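Local coordinates for subtilisin-like protein (Prochloron didemni, PDB 3ZXY) that probably acts as a subtilisin-like serine endopeptidase of the peptidase S8 family, this chain being the protease domain of the longer PatA protein, at residues G46-F60 with I70-D84. The protein carries 1 engineered substitution. Sequence-based numbering, arbitrary orientation.
Sequences GFMSAHGTHVASIIF and IAPQCRGLIVPIFSD
D84 grips the first turn of helix 47-60 with both carboxylate oxygens. D84 OD1 accepts S49 N on its syn side (2.8 Å, N-H...O 159°) and, more weakly, M48 N. D84 OD2 uses its syn lone pair for S49 OG, 2.6 Å away. These first-turn amides have no acceptor from a preceding turn, and the helix N-terminus would probably suit a carboxylate charge. S49 OG lies beside its own backbone N (chi1 -70°), which brings it to the carboxylate, and R43 N binds it too. A water bridges F47 N and D84 O. With an alanine here, the M48 and S49 amides and the S49 hydroxyl would probably lose their shared acceptor. At the other end of the helix, I70 N bonds to I58 O (3.0 Å) and A71 N to I59 O (2.9 Å).

Apolar contacts lie near both ends. M48 SD packs 3.5 Å from F82 CB and meets the F82 ring obliquely, a Met-aromatic contact. F60 sets CZ 3.3 Å from G76 CA at the start of strand 75-80, with C74 O at the ring edge and I59 CG2 over one face.

The helix carries H51, the predicted charge-relay histidine, whose ND1 is hydrogen-bonded to D16 OD1, beside engineered A211. It links adjacent parallel strands 30-33 and 75-80, a beta-alpha-beta crossover of the subtilase fold.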
loop_
_atom_site.group_PDB
_atom_site.type_symbol
_atom_site.label_atom_id
_atom_site.label_comp_id
_atom_site.label_asym_id
_atom_site.label_seq_id
_atom_site.Cartn_x
_atom_site.Cartn_y
_atom_site.Cartn_z
ATOM N N GLY A 46 18.752 -4.408 9.729
ATOM C CA GLY A 46 17.841 -3.307 10.060
ATOM C C GLY A 46 16.396 -3.764 10.046
ATOM O O GLY A 46 15.935 -4.376 9.085
ATOM N N PHE A 47 15.668 -3.429 11.099
ATOM C CA PHE A 47 14.243 -3.783 11.175
ATOM C C PHE A 47 13.409 -3.073 10.128
ATOM O O PHE A 47 12.464 -3.655 9.591
ATOM C CB PHE A 47 13.704 -3.520 12.572
ATOM C CG PHE A 47 14.189 -4.514 13.570
ATOM C CD1 PHE A 47 13.685 -5.811 13.565
ATOM C CD2 PHE A 47 15.171 -4.182 14.472
ATOM C CE1 PHE A 47 14.150 -6.755 14.455
ATOM C CE2 PHE A 47 15.637 -5.119 15.362
ATOM C CZ PHE A 47 15.123 -6.403 15.351
ATOM N N MET A 48 13.739 -1.823 9.837
ATOM C CA MET A 48 12.969 -1.085 8.845
ATOM C C MET A 48 13.453 -1.381 7.425
ATOM O O MET A 48 12.646 -1.381 6.476
ATOM C CB MET A 48 12.921 0.410 9.185
ATOM C CG MET A 48 11.995 0.727 10.355
ATOM S SD MET A 48 10.293 0.213 10.048
ATOM C CE MET A 48 10.234 -1.231 11.110
ATOM N N SER A 49 14.742 -1.685 7.266
ATOM C CA SER A 49 15.236 -2.250 6.001
ATOM C C SER A 49 14.496 -3.556 5.670
ATOM O O SER A 49 14.101 -3.790 4.522
ATOM C CB SER A 49 16.734 -2.514 6.070
ATOM O OG SER A 49 17.489 -1.318 6.086
ATOM N N ALA A 50 14.264 -4.400 6.677
ATOM C CA ALA A 50 13.502 -5.630 6.467
ATOM C C ALA A 50 12.079 -5.316 6.048
ATOM O O ALA A 50 11.558 -5.859 5.069
ATOM C CB ALA A 50 13.498 -6.479 7.729
ATOM N N HIS A 51 11.459 -4.391 6.755
ATOM C CA HIS A 51 10.068 -4.031 6.510
ATOM C C HIS A 51 9.898 -3.451 5.118
ATOM O O HIS A 51 9.033 -3.892 4.335
ATOM C CB HIS A 51 9.653 -3.037 7.598
ATOM C CG HIS A 51 8.172 -2.882 7.775
ATOM N ND1 HIS A 51 7.463 -1.974 7.081
ATOM C CD2 HIS A 51 7.282 -3.491 8.658
ATOM C CE1 HIS A 51 6.178 -2.022 7.463
ATOM N NE2 HIS A 51 6.059 -2.950 8.431
ATOM N N GLY A 52 10.735 -2.485 4.762
ATOM C CA GLY A 52 10.619 -1.804 3.480
ATOM C C GLY A 52 10.954 -2.696 2.300
ATOM O O GLY A 52 10.279 -2.647 1.274
ATOM N N THR A 53 11.992 -3.524 2.433
ATOM C CA THR A 53 12.368 -4.436 1.349
ATOM C C THR A 53 11.253 -5.452 1.095
ATOM O O THR A 53 10.914 -5.752 -0.067
ATOM C CB THR A 53 13.686 -5.152 1.682
ATOM O OG1 THR A 53 14.713 -4.167 1.895
ATOM C CG2 THR A 53 14.104 -6.120 0.570
ATOM N N HIS A 54 10.639 -5.943 2.167
ATOM C CA HIS A 54 9.549 -6.900 2.047
ATOM C C HIS A 54 8.362 -6.254 1.367
ATOM O O HIS A 54 7.838 -6.778 0.373
ATOM C CB HIS A 54 9.172 -7.410 3.423
ATOM C CG HIS A 54 8.341 -8.658 3.405
ATOM N ND1 HIS A 54 7.028 -8.648 3.080
ATOM C CD2 HIS A 54 8.670 -9.979 3.685
ATOM C CE1 HIS A 54 6.537 -9.893 3.175
ATOM N NE2 HIS A 54 7.536 -10.712 3.529
ATOM N N VAL A 55 7.935 -5.093 1.872
ATOM C CA VAL A 55 6.777 -4.367 1.300
ATOM C C VAL A 55 6.997 -4.045 -0.191
ATOM O O VAL A 55 6.116 -4.282 -1.030
ATOM C CB VAL A 55 6.480 -3.080 2.120
ATOM C CG1 VAL A 55 5.537 -2.117 1.381
ATOM C CG2 VAL A 55 5.898 -3.446 3.479
ATOM N N ALA A 56 8.176 -3.543 -0.531
ATOM C CA ALA A 56 8.461 -3.178 -1.918
ATOM C C ALA A 56 8.416 -4.411 -2.802
ATOM O O ALA A 56 7.890 -4.341 -3.928
ATOM C CB ALA A 56 9.804 -2.472 -2.056
ATOM N N SER A 57 8.901 -5.542 -2.299
ATOM C CA SER A 57 8.987 -6.755 -3.118
ATOM C C SER A 57 7.605 -7.304 -3.486
ATOM O O SER A 57 7.432 -7.903 -4.544
ATOM C CB SER A 57 9.843 -7.820 -2.429
ATOM O OG SER A 57 9.218 -8.391 -1.296
ATOM N N ILE A 58 6.624 -7.095 -2.622
ATOM C CA ILE A 58 5.262 -7.570 -2.881
ATOM C C ILE A 58 4.694 -6.944 -4.148
ATOM O O ILE A 58 3.941 -7.593 -4.892
ATOM C CB ILE A 58 4.348 -7.321 -1.652
ATOM C CG1 ILE A 58 4.733 -8.268 -0.519
ATOM C CG2 ILE A 58 2.874 -7.515 -2.007
ATOM C CD1 ILE A 58 4.204 -7.815 0.836
ATOM N N ILE A 59 5.060 -5.691 -4.399
ATOM C CA ILE A 59 4.595 -4.964 -5.582
ATOM C C ILE A 59 5.557 -5.139 -6.750
ATOM O O ILE A 59 5.137 -5.435 -7.865
ATOM C CB ILE A 59 4.406 -3.458 -5.273
ATOM C CG1 ILE A 59 3.426 -3.302 -4.101
ATOM C CG2 ILE A 59 3.938 -2.685 -6.514
ATOM C CD1 ILE A 59 3.308 -1.890 -3.570
ATOM N N PHE A 60 6.859 -4.956 -6.509
ATOM C CA PHE A 60 7.832 -4.823 -7.603
ATOM C C PHE A 60 8.732 -6.021 -7.852
ATOM O O PHE A 60 9.553 -5.981 -8.771
ATOM C CB PHE A 60 8.695 -3.576 -7.391
ATOM C CG PHE A 60 7.899 -2.302 -7.403
ATOM C CD1 PHE A 60 7.346 -1.837 -8.602
ATOM C CD2 PHE A 60 7.705 -1.577 -6.241
ATOM C CE1 PHE A 60 6.599 -0.665 -8.630
ATOM C CE2 PHE A 60 6.950 -0.408 -6.277
ATOM C CZ PHE A 60 6.407 0.028 -7.457
ATOM N N ILE A 70 3.203 -8.067 -7.732
ATOM C CA ILE A 70 1.885 -7.843 -8.316
ATOM C C ILE A 70 1.897 -6.904 -9.521
ATOM O O ILE A 70 1.148 -7.116 -10.483
ATOM C CB ILE A 70 0.937 -7.315 -7.231
ATOM C CG1 ILE A 70 0.702 -8.409 -6.185
ATOM C CG2 ILE A 70 -0.382 -6.818 -7.823
ATOM C CD1 ILE A 70 0.063 -7.899 -4.914
ATOM N N ALA A 71 2.755 -5.882 -9.497
ATOM C CA ALA A 71 2.776 -4.891 -10.567
ATOM C C ALA A 71 4.216 -4.615 -10.960
ATOM O O ALA A 71 4.698 -3.495 -10.866
ATOM C CB ALA A 71 2.039 -3.618 -10.132
ATOM N N PRO A 72 4.905 -5.661 -11.439
ATOM C CA PRO A 72 6.338 -5.560 -11.670
ATOM C C PRO A 72 6.749 -4.560 -12.734
ATOM O O PRO A 72 7.913 -4.164 -12.757
ATOM C CB PRO A 72 6.724 -6.979 -12.117
ATOM C CG PRO A 72 5.466 -7.578 -12.632
ATOM C CD PRO A 72 4.400 -7.009 -11.744
ATOM N N GLN A 73 5.840 -4.190 -13.639
ATOM C CA GLN A 73 6.180 -3.250 -14.705
ATOM C C GLN A 73 5.847 -1.793 -14.396
ATOM O O GLN A 73 6.184 -0.907 -15.176
ATOM C CB GLN A 73 5.514 -3.677 -16.011
ATOM C CG GLN A 73 6.185 -4.886 -16.612
ATOM C CD GLN A 73 5.666 -5.220 -17.990
ATOM O OE1 GLN A 73 5.049 -4.383 -18.656
ATOM N NE2 GLN A 73 5.914 -6.445 -18.429
ATOM N N CYS A 74 5.202 -1.520 -13.266
ATOM C CA CYS A 74 4.925 -0.133 -12.920
ATOM C C CYS A 74 6.227 0.521 -12.460
ATOM O O CYS A 74 7.161 -0.170 -12.055
ATOM C CB CYS A 74 3.862 -0.053 -11.820
ATOM S SG CYS A 74 2.215 -0.518 -12.405
ATOM N N ARG A 75 6.285 1.839 -12.515
ATOM C CA ARG A 75 7.444 2.576 -11.995
ATOM C C ARG A 75 7.334 2.762 -10.491
ATOM O O ARG A 75 6.289 3.191 -9.987
ATOM C CB ARG A 75 7.542 3.934 -12.683
ATOM C CG ARG A 75 8.323 3.914 -13.985
ATOM C CD ARG A 75 8.786 5.321 -14.331
ATOM N NE ARG A 75 9.603 5.893 -13.256
ATOM C CZ ARG A 75 9.716 7.193 -12.975
ATOM N NH1 ARG A 75 9.057 8.114 -13.683
ATOM N NH2 ARG A 75 10.490 7.578 -11.969
ATOM N N GLY A 76 8.397 2.396 -9.772
ATOM C CA GLY A 76 8.420 2.481 -8.319
ATOM C C GLY A 76 9.192 3.705 -7.858
ATOM O O GLY A 76 10.286 3.997 -8.372
ATOM N N LEU A 77 8.605 4.425 -6.905
ATOM C CA LEU A 77 9.240 5.564 -6.255
ATOM C C LEU A 77 9.478 5.174 -4.810
ATOM O O LEU A 77 8.525 4.977 -4.023
ATOM C CB LEU A 77 8.386 6.830 -6.356
ATOM C CG LEU A 77 7.979 7.294 -7.753
ATOM C CD1 LEU A 77 7.013 8.463 -7.634
ATOM C CD2 LEU A 77 9.210 7.652 -8.589
ATOM N N ILE A 78 10.744 4.994 -4.454
ATOM C CA ILE A 78 11.076 4.569 -3.099
ATOM C C ILE A 78 11.387 5.810 -2.266
ATOM O O ILE A 78 12.321 6.550 -2.580
ATOM C CB ILE A 78 12.287 3.613 -3.060
ATOM C CG1 ILE A 78 12.100 2.402 -3.991
ATOM C CG2 ILE A 78 12.576 3.193 -1.630
ATOM C CD1 ILE A 78 10.771 1.711 -3.908
ATOM N N VAL A 79 10.603 6.028 -1.208
ATOM C CA VAL A 79 10.710 7.240 -0.389
ATOM C C VAL A 79 10.893 6.794 1.056
ATOM O O VAL A 79 9.919 6.654 1.811
ATOM C CB VAL A 79 9.466 8.157 -0.544
ATOM C CG1 VAL A 79 9.657 9.476 0.215
ATOM C CG2 VAL A 79 9.188 8.437 -2.020
ATOM N N PRO A 80 12.150 6.532 1.456
ATOM C CA PRO A 80 12.318 5.993 2.804
ATOM C C PRO A 80 12.012 7.038 3.881
ATOM O O PRO A 80 12.548 8.161 3.871
ATOM C CB PRO A 80 13.774 5.505 2.822
ATOM C CG PRO A 80 14.158 5.388 1.396
ATOM C CD PRO A 80 13.407 6.485 0.697
ATOM N N ILE A 81 11.105 6.657 4.777
ATOM C CA ILE A 81 10.680 7.498 5.881
ATOM C C ILE A 81 10.901 6.790 7.209
ATOM O O ILE A 81 11.173 7.455 8.200
ATOM C CB ILE A 81 9.200 7.933 5.762
ATOM C CG1 ILE A 81 8.260 6.727 5.633
ATOM C CG2 ILE A 81 9.011 8.834 4.548
ATOM C CD1 ILE A 81 6.797 7.038 5.896
ATOM N N PHE A 82 10.794 5.459 7.228
ATOM C CA PHE A 82 11.014 4.697 8.462
ATOM C C PHE A 82 12.510 4.444 8.593
ATOM O O PHE A 82 13.210 4.324 7.597
ATOM C CB PHE A 82 10.278 3.348 8.471
ATOM C CG PHE A 82 8.789 3.422 8.238
ATOM C CD1 PHE A 82 8.021 4.508 8.649
ATOM C CD2 PHE A 82 8.145 2.331 7.639
ATOM C CE1 PHE A 82 6.642 4.532 8.408
ATOM C CE2 PHE A 82 6.780 2.353 7.407
ATOM C CZ PHE A 82 6.035 3.461 7.781
ATOM N N SER A 83 13.011 4.360 9.821
ATOM C CA SER A 83 14.454 4.297 10.043
ATOM C C SER A 83 14.856 3.068 10.837
ATOM O O SER A 83 14.159 2.646 11.754
ATOM C CB SER A 83 14.940 5.558 10.767
ATOM O OG SER A 83 14.281 5.738 12.016
ATOM N N ASP A 84 16.017 2.515 10.504
ATOM C CA ASP A 84 16.580 1.409 11.283
ATOM C C ASP A 84 16.994 1.817 12.699
ATOM O O ASP A 84 17.034 0.977 13.585
ATOM C CB ASP A 84 17.757 0.773 10.536
ATOM C CG ASP A 84 17.315 -0.064 9.344
ATOM O OD1 ASP A 84 16.230 -0.662 9.390
ATOM O OD2 ASP A 84 18.077 -0.146 8.358
HETATM O O HOH W 1 17.120 -1.693 13.046
#